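Local coordinates for mortality factor 4-like protein 1 (Homo sapiens, PDB 2F5K) that binds histone H3 methylated at a lysine of its tail through this chromo domain, and so probably links its partners to marked chromatin, at residues P21-G26 with V74-D79. Residues are numbered along the deposited sequence; the frame is centred on the assembly and turned at random.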
ATOM      1  N   PRO A  21      -8.456  -7.647  11.666  1.00 79.17           N
ATOM      2  CA  PRO A  21      -7.388  -6.923  10.979  1.00 76.72           C
ATOM      3  C   PRO A  21      -7.758  -5.465  10.697  1.00 73.71           C
ATOM      4  O   PRO A  21      -8.918  -5.072  10.791  1.00 72.96           O
ATOM      5  CB  PRO A  21      -7.269  -7.694   9.675  1.00 77.13           C
ATOM      6  CG  PRO A  21      -8.705  -8.014   9.355  1.00 78.22           C
ATOM      7  CD  PRO A  21      -9.367  -8.292  10.703  1.00 79.10           C
ATOM      8  N   LYS A  22      -6.744  -4.687  10.344  1.00 70.59           N
ATOM      9  CA  LYS A  22      -6.860  -3.259  10.105  1.00 67.57           C
ATOM     10  C   LYS A  22      -7.757  -2.917   8.930  1.00 65.65           C
ATOM     11  O   LYS A  22      -8.510  -1.951   8.978  1.00 65.23           O
ATOM     12  CB  LYS A  22      -5.471  -2.686   9.830  1.00 67.28           C
ATOM     13  CG  LYS A  22      -4.818  -1.965  10.982  1.00 66.94           C
ATOM     14  CD  LYS A  22      -3.965  -0.805  10.492  1.00 66.68           C
ATOM     15  CE  LYS A  22      -2.807  -0.518  11.413  1.00 66.80           C
ATOM     16  NZ  LYS A  22      -1.798   0.392  10.791  1.00 66.03           N
ATOM     17  N   PHE A  23      -7.686  -3.713   7.873  1.00 63.38           N
ATOM     18  CA  PHE A  23      -8.387  -3.357   6.643  1.00 61.61           C
ATOM     19  C   PHE A  23      -9.494  -4.308   6.210  1.00 61.03           C
ATOM     20  O   PHE A  23      -9.581  -5.431   6.699  1.00 61.26           O
ATOM     21  CB  PHE A  23      -7.369  -3.143   5.538  1.00 60.82           C
ATOM     22  CG  PHE A  23      -6.301  -2.163   5.911  1.00 58.66           C
ATOM     23  CD1 PHE A  23      -5.196  -2.569   6.645  1.00 56.26           C
ATOM     24  CD2 PHE A  23      -6.422  -0.822   5.566  1.00 56.67           C
ATOM     25  CE1 PHE A  23      -4.219  -1.654   7.002  1.00 55.41           C
ATOM     26  CE2 PHE A  23      -5.443   0.095   5.907  1.00 54.68           C
ATOM     27  CZ  PHE A  23      -4.349  -0.314   6.633  1.00 54.54           C
ATOM     28  N   GLN A  24     -10.340  -3.836   5.307  1.00 60.07           N
ATOM     29  CA  GLN A  24     -11.479  -4.603   4.820  1.00 59.91           C
ATOM     30  C   GLN A  24     -11.488  -4.767   3.309  1.00 59.11           C
ATOM     31  O   GLN A  24     -10.899  -3.977   2.584  1.00 58.42           O
ATOM     32  CB  GLN A  24     -12.780  -3.917   5.216  1.00 60.50           C
ATOM     33  CG  GLN A  24     -12.998  -3.814   6.689  1.00 62.36           C
ATOM     34  CD  GLN A  24     -14.253  -3.063   7.000  1.00 64.89           C
ATOM     35  OE1 GLN A  24     -14.960  -2.640   6.083  1.00 64.77           O
ATOM     36  NE2 GLN A  24     -14.547  -2.889   8.295  1.00 67.05           N
ATOM     37  N   GLU A  25     -12.186  -5.795   2.837  1.00 58.53           N
ATOM     38  CA  GLU A  25     -12.299  -6.009   1.407  1.00 57.95           C
ATOM     39  C   GLU A  25     -13.049  -4.832   0.836  1.00 56.58           C
ATOM     40  O   GLU A  25     -14.100  -4.454   1.344  1.00 56.56           O
ATOM     41  CB  GLU A  25     -13.038  -7.306   1.104  1.00 58.57           C
ATOM     42  CG  GLU A  25     -12.313  -8.523   1.646  1.00 61.16           C
ATOM     43  CD  GLU A  25     -12.940  -9.849   1.230  1.00 63.44           C
ATOM     44  OE1 GLU A  25     -14.038  -9.846   0.606  1.00 62.96           O
ATOM     45  OE2 GLU A  25     -12.310 -10.895   1.535  1.00 64.50           O
ATOM     46  N   GLY A  26     -12.485  -4.244  -0.205  1.00 54.99           N
ATOM     47  CA  GLY A  26     -13.095  -3.092  -0.831  1.00 54.09           C
ATOM     48  C   GLY A  26     -12.447  -1.785  -0.406  1.00 52.84           C
ATOM     49  O   GLY A  26     -12.469  -0.823  -1.152  1.00 52.52           O
ATOM     50  N   VAL A  74       0.391  -1.751   4.449  1.00 37.08           N
ATOM     51  CA  VAL A  74      -0.847  -1.089   4.127  1.00 36.43           C
ATOM     52  C   VAL A  74      -1.139   0.061   5.092  1.00 36.37           C
ATOM     53  O   VAL A  74      -1.017  -0.096   6.297  1.00 36.82           O
ATOM     54  CB  VAL A  74      -1.997  -2.081   4.136  1.00 36.04           C
ATOM     55  CG1 VAL A  74      -3.265  -1.420   3.656  1.00 34.63           C
ATOM     56  CG2 VAL A  74      -1.643  -3.284   3.248  1.00 35.04           C
ATOM     57  N   LEU A  75      -1.504   1.216   4.558  1.00 35.48           N
ATOM     58  CA  LEU A  75      -1.817   2.366   5.406  1.00 35.01           C
ATOM     59  C   LEU A  75      -3.200   2.846   5.053  1.00 35.17           C
ATOM     60  O   LEU A  75      -3.655   2.723   3.899  1.00 34.82           O
ATOM     61  CB  LEU A  75      -0.828   3.509   5.212  1.00 34.60           C
ATOM     62  CG  LEU A  75       0.608   3.356   5.744  1.00 34.22           C
ATOM     63  CD1 LEU A  75       1.450   4.532   5.339  1.00 29.55           C
ATOM     64  CD2 LEU A  75       0.510   3.288   7.255  1.00 34.19           C
ATOM     65  N   LYS A  76      -3.866   3.367   6.074  1.00 35.08           N
ATOM     66  CA  LYS A  76      -5.185   3.935   5.966  1.00 35.60           C
ATOM     67  C   LYS A  76      -5.166   5.136   5.016  1.00 35.46           C
ATOM     68  O   LYS A  76      -4.190   5.876   4.959  1.00 34.93           O
ATOM     69  CB  LYS A  76      -5.629   4.348   7.358  1.00 35.51           C
ATOM     70  CG  LYS A  76      -6.970   3.813   7.737  1.00 38.22           C
ATOM     71  CD  LYS A  76      -6.942   2.330   8.016  1.00 39.93           C
ATOM     72  CE  LYS A  76      -8.344   1.793   8.169  1.00 41.45           C
ATOM     73  NZ  LYS A  76      -8.304   0.318   8.224  1.00 43.23           N
ATOM     74  N   TYR A  77      -6.237   5.311   4.251  1.00 36.24           N
ATOM     75  CA  TYR A  77      -6.307   6.402   3.293  1.00 36.62           C
ATOM     76  C   TYR A  77      -6.792   7.653   4.015  1.00 35.84           C
ATOM     77  O   TYR A  77      -7.967   7.957   3.984  1.00 35.42           O
ATOM     78  CB  TYR A  77      -7.261   6.040   2.133  1.00 37.47           C
ATOM     79  CG  TYR A  77      -7.081   6.915   0.894  1.00 38.57           C
ATOM     80  CD1 TYR A  77      -6.220   6.542  -0.123  1.00 38.36           C
ATOM     81  CD2 TYR A  77      -7.771   8.117   0.761  1.00 40.29           C
ATOM     82  CE1 TYR A  77      -6.056   7.340  -1.244  1.00 40.62           C
ATOM     83  CE2 TYR A  77      -7.617   8.930  -0.358  1.00 39.98           C
ATOM     84  CZ  TYR A  77      -6.757   8.543  -1.343  1.00 42.03           C
ATOM     85  OH  TYR A  77      -6.581   9.360  -2.439  1.00 45.71           O
ATOM     86  N   VAL A  78      -5.875   8.366   4.658  1.00 35.54           N
ATOM     87  CA  VAL A  78      -6.196   9.557   5.422  1.00 35.16           C
ATOM     88  C   VAL A  78      -5.160  10.641   5.235  1.00 35.39           C
ATOM     89  O   VAL A  78      -4.023  10.375   4.762  1.00 34.36           O
ATOM     90  CB  VAL A  78      -6.337   9.253   6.954  1.00 35.61           C
ATOM     91  CG1 VAL A  78      -7.556   8.413   7.233  1.00 35.08           C
ATOM     92  CG2 VAL A  78      -5.113   8.587   7.488  1.00 35.17           C
ATOM     93  N   ASP A  79      -5.545  11.872   5.615  1.00 35.39           N
ATOM     94  CA  ASP A  79      -4.662  13.036   5.438  1.00 36.18           C
ATOM     95  C   ASP A  79      -3.213  12.816   5.871  1.00 34.93           C
ATOM     96  O   ASP A  79      -2.292  13.158   5.145  1.00 34.94           O
ATOM     97  CB  ASP A  79      -5.230  14.317   6.092  1.00 37.05           C
ATOM     98  CG  ASP A  79      -6.366  14.942   5.263  1.00 41.66           C
ATOM     99  OD1 ASP A  79      -6.446  14.646   4.042  1.00 45.84           O
ATOM    100  OD2 ASP A  79      -7.233  15.726   5.742  1.00 43.89           O
TER
HETATM  101  O   HOH W   1      -0.323  -1.104   8.912  1.00 40.13           O
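Phe23, from the loop that leads into strand 28-32, lies flat between Val74 and Lys76. The short strand 74-76 pairs with 28-32 in the chromo domain's beta barrel. Lys76 can be followed outward from its CB. The chain bends at chi2 (72°) and runs past the rim of the Phe23 ring. Lys76 CD rests 3.4 Å from Phe23 CE2. Lys76 CE continues outside the rim, 3.8 Å from Lys22 O. Lys76 NZ ends over the face, toward CD2, 3.9 Å from the centroid of the Phe23 ring, in a cation-pi contact 29° off the normal. It also sits close to Lys22 O and forms a salt bridge with Glu27. Val74 CG1, anti to the backbone N (chi1 -174°), is thereby set against the opposite face, in a CH-pi contact almost on the ring axis, 3.3 Å from the centroid. Tyr54 adds an edge-to-face ring contact and, through its OH, a hydrogen bond to Phe23 N. Beside the ring, a water accepts from Lys22 NZ at 2.8 Å and donates to Val74 O at 2.9 Å. A serine in place of Phe23 would remove both face contacts and the ring contact with Tyr54, and is likely to loosen the loop from the strand. The ring thus meets a methyl of the buried Val74 on one face and on the other the Lys76 ammonium, likely to be stabilised jointly by the pi cloud and Glu27.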